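Alpha/beta hydrolase fold-3 domain protein (Sulfolobus islandicus, PDB 5LK6) probably hydrolyses carboxylic esters, as a thermostable lipase or carboxylesterase of the alpha/beta hydrolase fold. Local coordinates at residues A[27-32]-A[84-90]; A[116-120]-A[216-222]; A[179-183]-A[222-226]. One frame throughout, in Å; residues are numbered along the deposited sequence.

Contact 1 closes before the other two open, pinning helix 24-36, the second of the chain, to the loop that leads from strand 72-77 into helix 91-101. Contacts 2 and 3 lie some 22 and 24 Å from it, centre to centre, and do not touch it. Those two are neighbours, with centres 10 Å apart; their segments alternate along the chain, and they share Phe222. Both use the long connection from helix 200-210 to strand 236-241, which contact 2 ties to the loop before helix 120-133 and contact 3 to the loop after strand 173-176. In this enzyme the three contacts thus tie loops that follow central strands to helix 24-36 and to one another.

Contact 1: residues A[27-32]-A[84-90]; sequences VRKIFR and IGDVESY
The helical segment 27-32 approaches the loop 84-90 most closely at two points, with CA atoms 5.2 Å apart at Arg28 and Ile84 and 5.0 Å apart at Arg32 and Ser89. Between these points a water bridges the backbones, donating to Arg28 O and accepting from Gly85 N. The loop's own turn is an Asx motif: Asp86 OD1 accepts from Ser89 N at 2.9 Å.

Ile84 forms much of the apolar contact with the helix. Its CG2 branch meets Val27 CG2 at 3.7 Å and also the CG of Arg28, while CD1 reaches Phe31 CB at 3.8 Å. Phe31, with CG anti to the backbone N (chi1 173°), extends its ring into the loop. Ser89 OG lies at the edge of that ring, and CZ comes 3.5 Å from Tyr90 CE1; the two rings meet rim to rim, their planes 31° apart, so neither stacks on the other. Arg32 forms the polar end. Its NH2 makes a salt bridge with Asp86 OD2 at 3.3 Å, approaching from above the carboxylate plane through a bent N-H...O angle of 138°, while Glu88 CB lies over one guanidinium face.

The loop's other ties lead into the fold. Glu88 pairs with Arg61 of strand 57-63, and Tyr90 OH bonds to Asp150, within the probable nucleophile elbow. Helix 24-36 is thus fastened to the loop between strand 72-77 and helix 91-101, with Tyr90 as the N-cap residue of that helix.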
loop_
_atom_site.group_PDB
_atom_site.type_symbol
_atom_site.label_atom_id
_atom_site.label_comp_id
_atom_site.label_asym_id
_atom_site.label_seq_id
_atom_site.Cartn_x
_atom_site.Cartn_y
_atom_site.Cartn_z
ATOM N N VAL A 27 23.151 -20.273 -9.269
ATOM C CA VAL A 27 22.018 -19.509 -8.684
ATOM C C VAL A 27 21.883 -18.097 -9.255
ATOM O O VAL A 27 20.787 -17.577 -9.405
ATOM C CB VAL A 27 21.970 -19.479 -7.146
ATOM C CG1 VAL A 27 21.813 -20.878 -6.577
ATOM C CG2 VAL A 27 23.157 -18.765 -6.558
ATOM N N ARG A 28 22.990 -17.486 -9.589
ATOM C CA ARG A 28 22.929 -16.240 -10.323
ATOM C C ARG A 28 22.179 -16.423 -11.634
ATOM O O ARG A 28 21.336 -15.586 -11.936
ATOM C CB ARG A 28 24.318 -15.695 -10.584
ATOM C CG ARG A 28 24.899 -15.111 -9.326
ATOM C CD ARG A 28 26.370 -14.744 -9.473
ATOM N NE ARG A 28 26.814 -14.105 -8.244
ATOM C CZ ARG A 28 28.056 -13.831 -7.926
ATOM N NH1 ARG A 28 29.052 -14.134 -8.733
ATOM N NH2 ARG A 28 28.290 -13.251 -6.759
ATOM N N LYS A 29 22.455 -17.518 -12.361
ATOM C CA LYS A 29 21.844 -17.737 -13.654
ATOM C C LYS A 29 20.345 -17.951 -13.414
ATOM O O LYS A 29 19.499 -17.261 -14.041
ATOM C CB LYS A 29 22.575 -18.823 -14.517
ATOM C CG LYS A 29 21.824 -19.442 -15.741
ATOM C CD LYS A 29 22.575 -19.497 -17.122
ATOM C CE LYS A 29 23.802 -20.427 -17.221
ATOM N NZ LYS A 29 23.476 -21.778 -17.776
ATOM N N ILE A 30 19.999 -18.832 -12.482
ATOM C CA ILE A 30 18.577 -19.121 -12.232
ATOM C C ILE A 30 17.783 -17.846 -11.827
ATOM O O ILE A 30 16.668 -17.647 -12.331
ATOM C CB ILE A 30 18.382 -20.261 -11.214
ATOM C CG1 ILE A 30 18.854 -21.565 -11.842
ATOM C CG2 ILE A 30 16.912 -20.362 -10.779
ATOM C CD1 ILE A 30 18.957 -22.705 -10.856
ATOM N N PHE A 31 18.363 -16.971 -10.983
ATOM C CA PHE A 31 17.636 -15.772 -10.607
ATOM C C PHE A 31 17.516 -14.786 -11.787
ATOM O O PHE A 31 16.448 -14.205 -11.962
ATOM C CB PHE A 31 18.218 -15.105 -9.364
ATOM C CG PHE A 31 17.588 -13.795 -9.050
ATOM C CD1 PHE A 31 16.390 -13.748 -8.341
ATOM C CD2 PHE A 31 18.134 -12.622 -9.546
ATOM C CE1 PHE A 31 15.757 -12.549 -8.105
ATOM C CE2 PHE A 31 17.507 -11.416 -9.339
ATOM C CZ PHE A 31 16.325 -11.383 -8.600
ATOM N N ARG A 32 18.606 -14.577 -12.547
ATOM C CA ARG A 32 18.574 -13.850 -13.850
ATOM C C ARG A 32 17.429 -14.301 -14.746
ATOM O O ARG A 32 16.759 -13.430 -15.270
ATOM C CB ARG A 32 19.853 -14.025 -14.694
ATOM C CG ARG A 32 20.885 -12.928 -14.634
ATOM C CD ARG A 32 21.649 -12.763 -15.955
ATOM N NE ARG A 32 22.717 -11.761 -15.774
ATOM C CZ ARG A 32 23.106 -10.789 -16.638
ATOM N NH1 ARG A 32 22.521 -10.596 -17.845
ATOM N NH2 ARG A 32 24.119 -9.980 -16.262
ATOM N N ILE A 84 23.545 -12.542 -5.209
ATOM C CA ILE A 84 22.932 -12.675 -6.547
ATOM C C ILE A 84 22.271 -11.342 -6.902
ATOM O O ILE A 84 22.413 -10.337 -6.169
ATOM C CB ILE A 84 21.975 -13.874 -6.645
ATOM C CG1 ILE A 84 20.654 -13.634 -5.921
ATOM C CG2 ILE A 84 22.685 -15.106 -6.121
ATOM C CD1 ILE A 84 19.760 -14.867 -5.887
ATOM N N GLY A 85 21.636 -11.332 -8.060
ATOM C CA GLY A 85 21.108 -10.117 -8.593
ATOM C C GLY A 85 22.201 -9.237 -9.162
ATOM O O GLY A 85 23.402 -9.465 -8.945
ATOM N N ASP A 86 21.751 -8.223 -9.888
ATOM C CA ASP A 86 22.612 -7.261 -10.618
ATOM C C ASP A 86 21.731 -6.337 -11.446
ATOM O O ASP A 86 20.537 -6.544 -11.565
ATOM C CB ASP A 86 23.697 -7.929 -11.500
ATOM C CG ASP A 86 23.162 -8.932 -12.509
ATOM O OD1 ASP A 86 21.951 -8.968 -12.853
ATOM O OD2 ASP A 86 24.032 -9.701 -12.991
ATOM N N VAL A 87 22.335 -5.288 -11.977
ATOM C CA VAL A 87 21.648 -4.330 -12.832
ATOM C C VAL A 87 20.850 -4.988 -13.952
ATOM O O VAL A 87 19.716 -4.611 -14.173
ATOM C CB VAL A 87 22.644 -3.295 -13.337
ATOM C CG1 VAL A 87 22.116 -2.499 -14.517
ATOM C CG2 VAL A 87 22.960 -2.342 -12.204
ATOM N N GLU A 88 21.408 -5.983 -14.623
ATOM C CA GLU A 88 20.736 -6.577 -15.772
ATOM C C GLU A 88 19.479 -7.292 -15.307
ATOM O O GLU A 88 18.391 -7.016 -15.807
ATOM C CB GLU A 88 21.675 -7.470 -16.628
ATOM C CG GLU A 88 22.608 -6.728 -17.621
ATOM C CD GLU A 88 21.902 -6.064 -18.903
ATOM O OE1 GLU A 88 20.613 -5.851 -19.018
ATOM O OE2 GLU A 88 22.680 -5.698 -19.845
ATOM N N SER A 89 19.608 -8.160 -14.312
ATOM C CA SER A 89 18.456 -8.884 -13.753
ATOM C C SER A 89 17.382 -7.961 -13.161
ATOM O O SER A 89 16.216 -8.313 -13.203
ATOM C CB SER A 89 18.889 -9.895 -12.677
ATOM O OG SER A 89 19.501 -9.299 -11.515
ATOM N N TYR A 90 17.766 -6.797 -12.644
ATOM C CA TYR A 90 16.823 -5.854 -12.038
ATOM C C TYR A 90 16.210 -4.827 -12.998
ATOM O O TYR A 90 15.433 -3.926 -12.587
ATOM C CB TYR A 90 17.467 -5.176 -10.811
ATOM C CG TYR A 90 17.149 -5.983 -9.548
ATOM C CD1 TYR A 90 17.652 -7.273 -9.369
ATOM C CD2 TYR A 90 16.300 -5.498 -8.600
ATOM C CE1 TYR A 90 17.338 -8.011 -8.256
ATOM C CE2 TYR A 90 15.985 -6.238 -7.483
ATOM C CZ TYR A 90 16.512 -7.493 -7.325
ATOM O OH TYR A 90 16.175 -8.193 -6.210
HETATM O O HOH W 1 21.527 -13.106 -10.395
#

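Contact 2: residues A[116-120]-A[216-222]; sequences YKFPS and DLLDFRF. With SO4 (sulfate ion), chain E.
Phe118 inserts its ring among Asp216, Asp219, Arg221 and Phe222, joining two connecting loops of the alpha/beta hydrolase fold: the one before helix 120-133 and the one between helix 200-210 and strand 236-241. A chi1 of 171° swings the Phe118 ring away from its own backbone N and across the gap between the loops, whose nearest CA atoms, those of Pro119 and Arg221, are 7.4 Å apart. Several neighbours share its rim. CD1 lies 3.5 Å from Asp216 OD2, an oblique approach to a carboxylate that forms a salt bridge with Arg212. CE2 meets Arg221 O near the ring plane and packs against Phe222 CB at 3.8 Å. CZ faces the Asp219 carboxylate, which is turned almost perpendicular to the ring. Pro119, which follows a cis peptide bond, lays its CB over the centre of one ring face, and Tyr210 adds an edge-to-face ring contact.

Asp219 also organises its own loop. As an Asx turn, OD1 accepts from Arg221 N through its anti lone pair, and the same oxygen takes Arg221 NE on its syn side. OD2 receives Arg221 NH2 at 2.7 Å with a nearly straight N-H...O angle of 174°. This side-on, two-nitrogen salt bridge fixes the orientation of the guanidinium plane, with Asp219 at its edge, and the bend at chi3 (-59°) carries the group back to Asp219. Pro119 CG meets Arg221 NH1 at 3.6 Å, the two side chains lying side by side.

The outer edge of the guanidinium holds a sulfate, probably from the crystallisation liquor and bonded also by Arg212: Arg221 NH1 donates to its O2 at 3.0 Å, and Arg221 NH2 to its O3 at 3.2 Å.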
loop_
_atom_site.group_PDB
_atom_site.type_symbol
_atom_site.label_atom_id
_atom_site.label_comp_id
_atom_site.label_asym_id
_atom_site.label_seq_id
_atom_site.Cartn_x
_atom_site.Cartn_y
_atom_site.Cartn_z
ATOM N N TYR A 116 33.598 -10.217 -2.849
ATOM C CA TYR A 116 33.816 -9.077 -1.993
ATOM C C TYR A 116 32.907 -9.196 -0.813
ATOM O O TYR A 116 31.663 -9.251 -0.920
ATOM C CB TYR A 116 33.578 -7.729 -2.737
ATOM C CG TYR A 116 34.408 -7.614 -3.969
ATOM C CD1 TYR A 116 35.750 -7.184 -3.902
ATOM C CD2 TYR A 116 33.888 -8.013 -5.207
ATOM C CE1 TYR A 116 36.541 -7.125 -5.048
ATOM C CE2 TYR A 116 34.670 -7.978 -6.357
ATOM C CZ TYR A 116 35.979 -7.529 -6.267
ATOM O OH TYR A 116 36.706 -7.497 -7.396
ATOM N N LYS A 117 33.536 -9.169 0.337
ATOM C CA LYS A 117 32.866 -9.392 1.602
ATOM C C LYS A 117 32.388 -8.074 2.159
ATOM O O LYS A 117 32.846 -7.035 1.786
ATOM C CB LYS A 117 33.840 -10.008 2.611
ATOM C CG LYS A 117 34.613 -11.240 2.130
ATOM C CD LYS A 117 33.748 -12.473 2.076
ATOM C CE LYS A 117 34.575 -13.673 1.707
ATOM N NZ LYS A 117 33.680 -14.680 1.062
ATOM N N PHE A 118 31.486 -8.165 3.106
ATOM C CA PHE A 118 31.105 -7.070 3.939
ATOM C C PHE A 118 32.368 -6.380 4.486
ATOM O O PHE A 118 33.317 -7.067 4.888
ATOM C CB PHE A 118 30.237 -7.609 5.067
ATOM C CG PHE A 118 29.945 -6.609 6.136
ATOM C CD1 PHE A 118 30.804 -6.443 7.205
ATOM C CD2 PHE A 118 28.755 -5.858 6.100
ATOM C CE1 PHE A 118 30.499 -5.531 8.194
ATOM C CE2 PHE A 118 28.466 -4.924 7.059
ATOM C CZ PHE A 118 29.324 -4.777 8.111
ATOM N N PRO A 119 32.418 -5.040 4.522
ATOM C CA PRO A 119 31.348 -4.111 4.182
ATOM C C PRO A 119 31.436 -3.517 2.762
ATOM O O PRO A 119 31.020 -2.357 2.542
ATOM C CB PRO A 119 31.562 -3.029 5.200
ATOM C CG PRO A 119 33.035 -2.943 5.280
ATOM C CD PRO A 119 33.532 -4.359 5.189
ATOM N N SER A 120 31.922 -4.291 1.790
ATOM C CA SER A 120 32.142 -3.760 0.437
ATOM C C SER A 120 30.852 -3.251 -0.229
ATOM O O SER A 120 30.843 -2.142 -0.736
ATOM C CB SER A 120 32.805 -4.790 -0.499
ATOM O OG SER A 120 33.926 -5.404 0.069
ATOM N N ASP A 216 30.455 -9.308 12.758
ATOM C CA ASP A 216 29.826 -8.480 11.792
ATOM C C ASP A 216 28.307 -8.470 11.998
ATOM O O ASP A 216 27.667 -7.493 11.642
ATOM C CB ASP A 216 30.185 -8.885 10.344
ATOM C CG ASP A 216 31.638 -8.605 9.978
ATOM O OD1 ASP A 216 32.267 -7.735 10.628
ATOM O OD2 ASP A 216 32.122 -9.218 8.978
ATOM N N LEU A 217 27.745 -9.515 12.607
ATOM C CA LEU A 217 26.302 -9.533 12.939
ATOM C C LEU A 217 25.876 -8.368 13.838
ATOM O O LEU A 217 24.724 -7.980 13.820
ATOM C CB LEU A 217 25.880 -10.867 13.571
ATOM C CG LEU A 217 26.048 -12.170 12.736
ATOM C CD1 LEU A 217 26.051 -13.428 13.611
ATOM C CD2 LEU A 217 24.976 -12.279 11.666
ATOM N N LEU A 218 26.798 -7.829 14.619
ATOM C CA LEU A 218 26.487 -6.782 15.592
ATOM C C LEU A 218 26.831 -5.436 15.096
ATOM O O LEU A 218 26.631 -4.487 15.817
ATOM C CB LEU A 218 27.235 -6.985 16.905
ATOM C CG LEU A 218 26.969 -8.355 17.474
ATOM C CD1 LEU A 218 28.010 -8.661 18.553
ATOM C CD2 LEU A 218 25.532 -8.504 17.960
ATOM N N ASP A 219 27.368 -5.356 13.889
ATOM C CA ASP A 219 27.795 -4.099 13.309
ATOM C C ASP A 219 26.559 -3.455 12.648
ATOM O O ASP A 219 25.804 -4.101 11.893
ATOM C CB ASP A 219 28.897 -4.422 12.329
ATOM C CG ASP A 219 29.553 -3.205 11.725
ATOM O OD1 ASP A 219 28.890 -2.267 11.238
ATOM O OD2 ASP A 219 30.798 -3.247 11.634
ATOM N N PHE A 220 26.352 -2.175 12.923
ATOM C CA PHE A 220 25.156 -1.483 12.451
ATOM C C PHE A 220 25.071 -1.440 10.924
ATOM O O PHE A 220 23.965 -1.303 10.372
ATOM C CB PHE A 220 25.012 -0.077 13.092
ATOM C CG PHE A 220 25.839 0.990 12.431
ATOM C CD1 PHE A 220 25.342 1.696 11.324
ATOM C CD2 PHE A 220 27.126 1.300 12.904
ATOM C CE1 PHE A 220 26.133 2.675 10.706
ATOM C CE2 PHE A 220 27.904 2.297 12.311
ATOM C CZ PHE A 220 27.410 2.980 11.211
ATOM N N ARG A 221 26.205 -1.551 10.233
ATOM C CA ARG A 221 26.178 -1.561 8.760
ATOM C C ARG A 221 25.680 -2.878 8.173
ATOM O O ARG A 221 25.533 -3.007 6.937
ATOM C CB ARG A 221 27.534 -1.209 8.189
ATOM C CG ARG A 221 28.037 0.169 8.638
ATOM C CD ARG A 221 29.538 0.362 8.438
ATOM N NE ARG A 221 30.310 -0.643 9.167
ATOM C CZ ARG A 221 31.551 -1.022 8.893
ATOM N NH1 ARG A 221 32.242 -0.523 7.886
ATOM N NH2 ARG A 221 32.095 -1.997 9.633
ATOM N N PHE A 222 25.481 -3.863 9.038
ATOM C CA PHE A 222 24.726 -5.070 8.706
ATOM C C PHE A 222 23.351 -5.184 9.439
ATOM O O PHE A 222 22.366 -5.673 8.849
ATOM C CB PHE A 222 25.562 -6.322 9.019
ATOM C CG PHE A 222 24.863 -7.590 8.666
ATOM C CD1 PHE A 222 24.670 -7.933 7.334
ATOM C CD2 PHE A 222 24.326 -8.408 9.651
ATOM C CE1 PHE A 222 23.995 -9.108 6.987
ATOM C CE2 PHE A 222 23.649 -9.579 9.302
ATOM C CZ PHE A 222 23.468 -9.918 7.977
HETATM S S SO4 E . 35.791 -2.535 8.752
HETATM O O1 SO4 E . 36.312 -3.273 7.597
HETATM O O2 SO4 E . 35.180 -1.270 8.151
HETATM O O3 SO4 E . 34.932 -3.494 9.547
HETATM O O4 SO4 E . 36.812 -2.239 9.758
#

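Contact 3: residues A[179-183]-A[222-226]; sequences AVGFD and FSPIL
Ser223 sets its side chain against the backbone of Gly181, the closest pairing of the two segments, with CA atoms 3.8 Å apart. CB lies 3.6 Å from Gly181 CA. From there OG, anti to its own carbonyl carbon (chi1 -68°), reaches within 3.1 Å of the same Gly181 CA and accepts a weak hydrogen bond from Phe182 N; its stronger partner is Leu217 O. Gly181 thus brings its bare CA up to the serine side chain.

Val180 O anchors the other half of the contact. It accepts from Ile225 N at 3.3 Å, in the carbonyl plane and with an N-H...O angle of 167°, and receives a CA-H...O contact from Ser223 as well. Ile225 CG2 and Pro224 CD lie beside the same oxygen, each 3.3 Å from it.

The crossing joins the loop after strand 173-176 to the short 3-10 turn 224-226 on the way to strand 236-241. Pro224 rests on helix 152-163, where Asn155 bonds to both Ala179 O and Phe222 O, while Ile225 packs against helix 247-259, whose Gln249 holds Val180 N.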
loop_
_atom_site.group_PDB
_atom_site.type_symbol
_atom_site.label_atom_id
_atom_site.label_comp_id
_atom_site.label_asym_id
_atom_site.label_seq_id
_atom_site.Cartn_x
_atom_site.Cartn_y
_atom_site.Cartn_z
ATOM N N ALA A 179 16.104 -6.768 5.078
ATOM C CA ALA A 179 16.792 -7.419 6.172
ATOM C C ALA A 179 17.378 -6.293 7.018
ATOM O O ALA A 179 17.928 -5.381 6.479
ATOM C CB ALA A 179 17.877 -8.357 5.627
ATOM N N VAL A 180 17.179 -6.323 8.323
ATOM C CA VAL A 180 17.645 -5.257 9.200
ATOM C C VAL A 180 18.463 -5.753 10.413
ATOM O O VAL A 180 18.924 -4.953 11.242
ATOM C CB VAL A 180 16.447 -4.412 9.693
ATOM C CG1 VAL A 180 15.731 -3.763 8.516
ATOM C CG2 VAL A 180 15.460 -5.197 10.582
ATOM N N GLY A 181 18.599 -7.064 10.561
ATOM C CA GLY A 181 19.645 -7.598 11.365
ATOM C C GLY A 181 19.426 -9.031 11.733
ATOM O O GLY A 181 18.575 -9.688 11.187
ATOM N N PHE A 182 20.216 -9.483 12.694
ATOM C CA PHE A 182 20.271 -10.862 13.123
ATOM C C PHE A 182 18.987 -11.166 13.831
ATOM O O PHE A 182 18.614 -10.426 14.689
ATOM C CB PHE A 182 21.472 -11.133 14.102
ATOM C CG PHE A 182 21.778 -12.614 14.295
ATOM C CD1 PHE A 182 21.666 -13.555 13.207
ATOM C CD2 PHE A 182 22.163 -13.099 15.540
ATOM C CE1 PHE A 182 21.926 -14.908 13.382
ATOM C CE2 PHE A 182 22.454 -14.456 15.710
ATOM C CZ PHE A 182 22.330 -15.361 14.638
ATOM N N ASP A 183 18.351 -12.284 13.503
ATOM C CA ASP A 183 17.081 -12.649 14.095
ATOM C C ASP A 183 16.978 -14.162 14.174
ATOM O O ASP A 183 16.763 -14.818 13.125
ATOM C CB ASP A 183 15.958 -12.069 13.230
ATOM C CG ASP A 183 14.545 -12.514 13.671
ATOM O OD1 ASP A 183 14.390 -12.914 14.867
ATOM O OD2 ASP A 183 13.585 -12.386 12.827
ATOM N N PHE A 222 25.481 -3.863 9.038
ATOM C CA PHE A 222 24.726 -5.070 8.706
ATOM C C PHE A 222 23.351 -5.184 9.439
ATOM O O PHE A 222 22.366 -5.673 8.849
ATOM C CB PHE A 222 25.562 -6.322 9.019
ATOM C CG PHE A 222 24.863 -7.590 8.666
ATOM C CD1 PHE A 222 24.670 -7.933 7.334
ATOM C CD2 PHE A 222 24.326 -8.408 9.651
ATOM C CE1 PHE A 222 23.995 -9.108 6.987
ATOM C CE2 PHE A 222 23.649 -9.579 9.302
ATOM C CZ PHE A 222 23.468 -9.918 7.977
ATOM N N SER A 223 23.321 -4.741 10.713
ATOM C CA SER A 223 22.126 -4.722 11.530
ATOM C C SER A 223 21.749 -3.286 11.868
ATOM O O SER A 223 21.972 -2.836 12.968
ATOM C CB SER A 223 22.314 -5.578 12.794
ATOM O OG SER A 223 22.424 -6.965 12.479
ATOM N N PRO A 224 21.123 -2.581 10.930
ATOM C CA PRO A 224 20.804 -1.220 11.201
ATOM C C PRO A 224 19.928 -1.024 12.406
ATOM O O PRO A 224 20.023 0.027 13.064
ATOM C CB PRO A 224 20.101 -0.751 9.935
ATOM C CG PRO A 224 19.877 -1.943 9.125
ATOM C CD PRO A 224 20.925 -2.902 9.525
ATOM N N ILE A 225 19.113 -2.034 12.725
ATOM C CA ILE A 225 18.281 -1.963 13.909
ATOM C C ILE A 225 19.078 -1.867 15.209
ATOM O O ILE A 225 18.528 -1.495 16.225
ATOM C CB ILE A 225 17.273 -3.148 13.973
ATOM C CG1 ILE A 225 16.119 -2.810 14.946
ATOM C CG2 ILE A 225 17.975 -4.466 14.319
ATOM C CD1 ILE A 225 14.772 -3.401 14.574
ATOM N N LEU A 226 20.359 -2.214 15.194
ATOM C CA LEU A 226 21.199 -1.985 16.368
ATOM C C LEU A 226 21.752 -0.582 16.420
ATOM O O LEU A 226 22.440 -0.283 17.343
ATOM C CB LEU A 226 22.355 -2.980 16.413
ATOM C CG LEU A 226 21.862 -4.432 16.387
ATOM C CD1 LEU A 226 23.040 -5.394 16.302
ATOM C CD2 LEU A 226 20.939 -4.793 17.573
#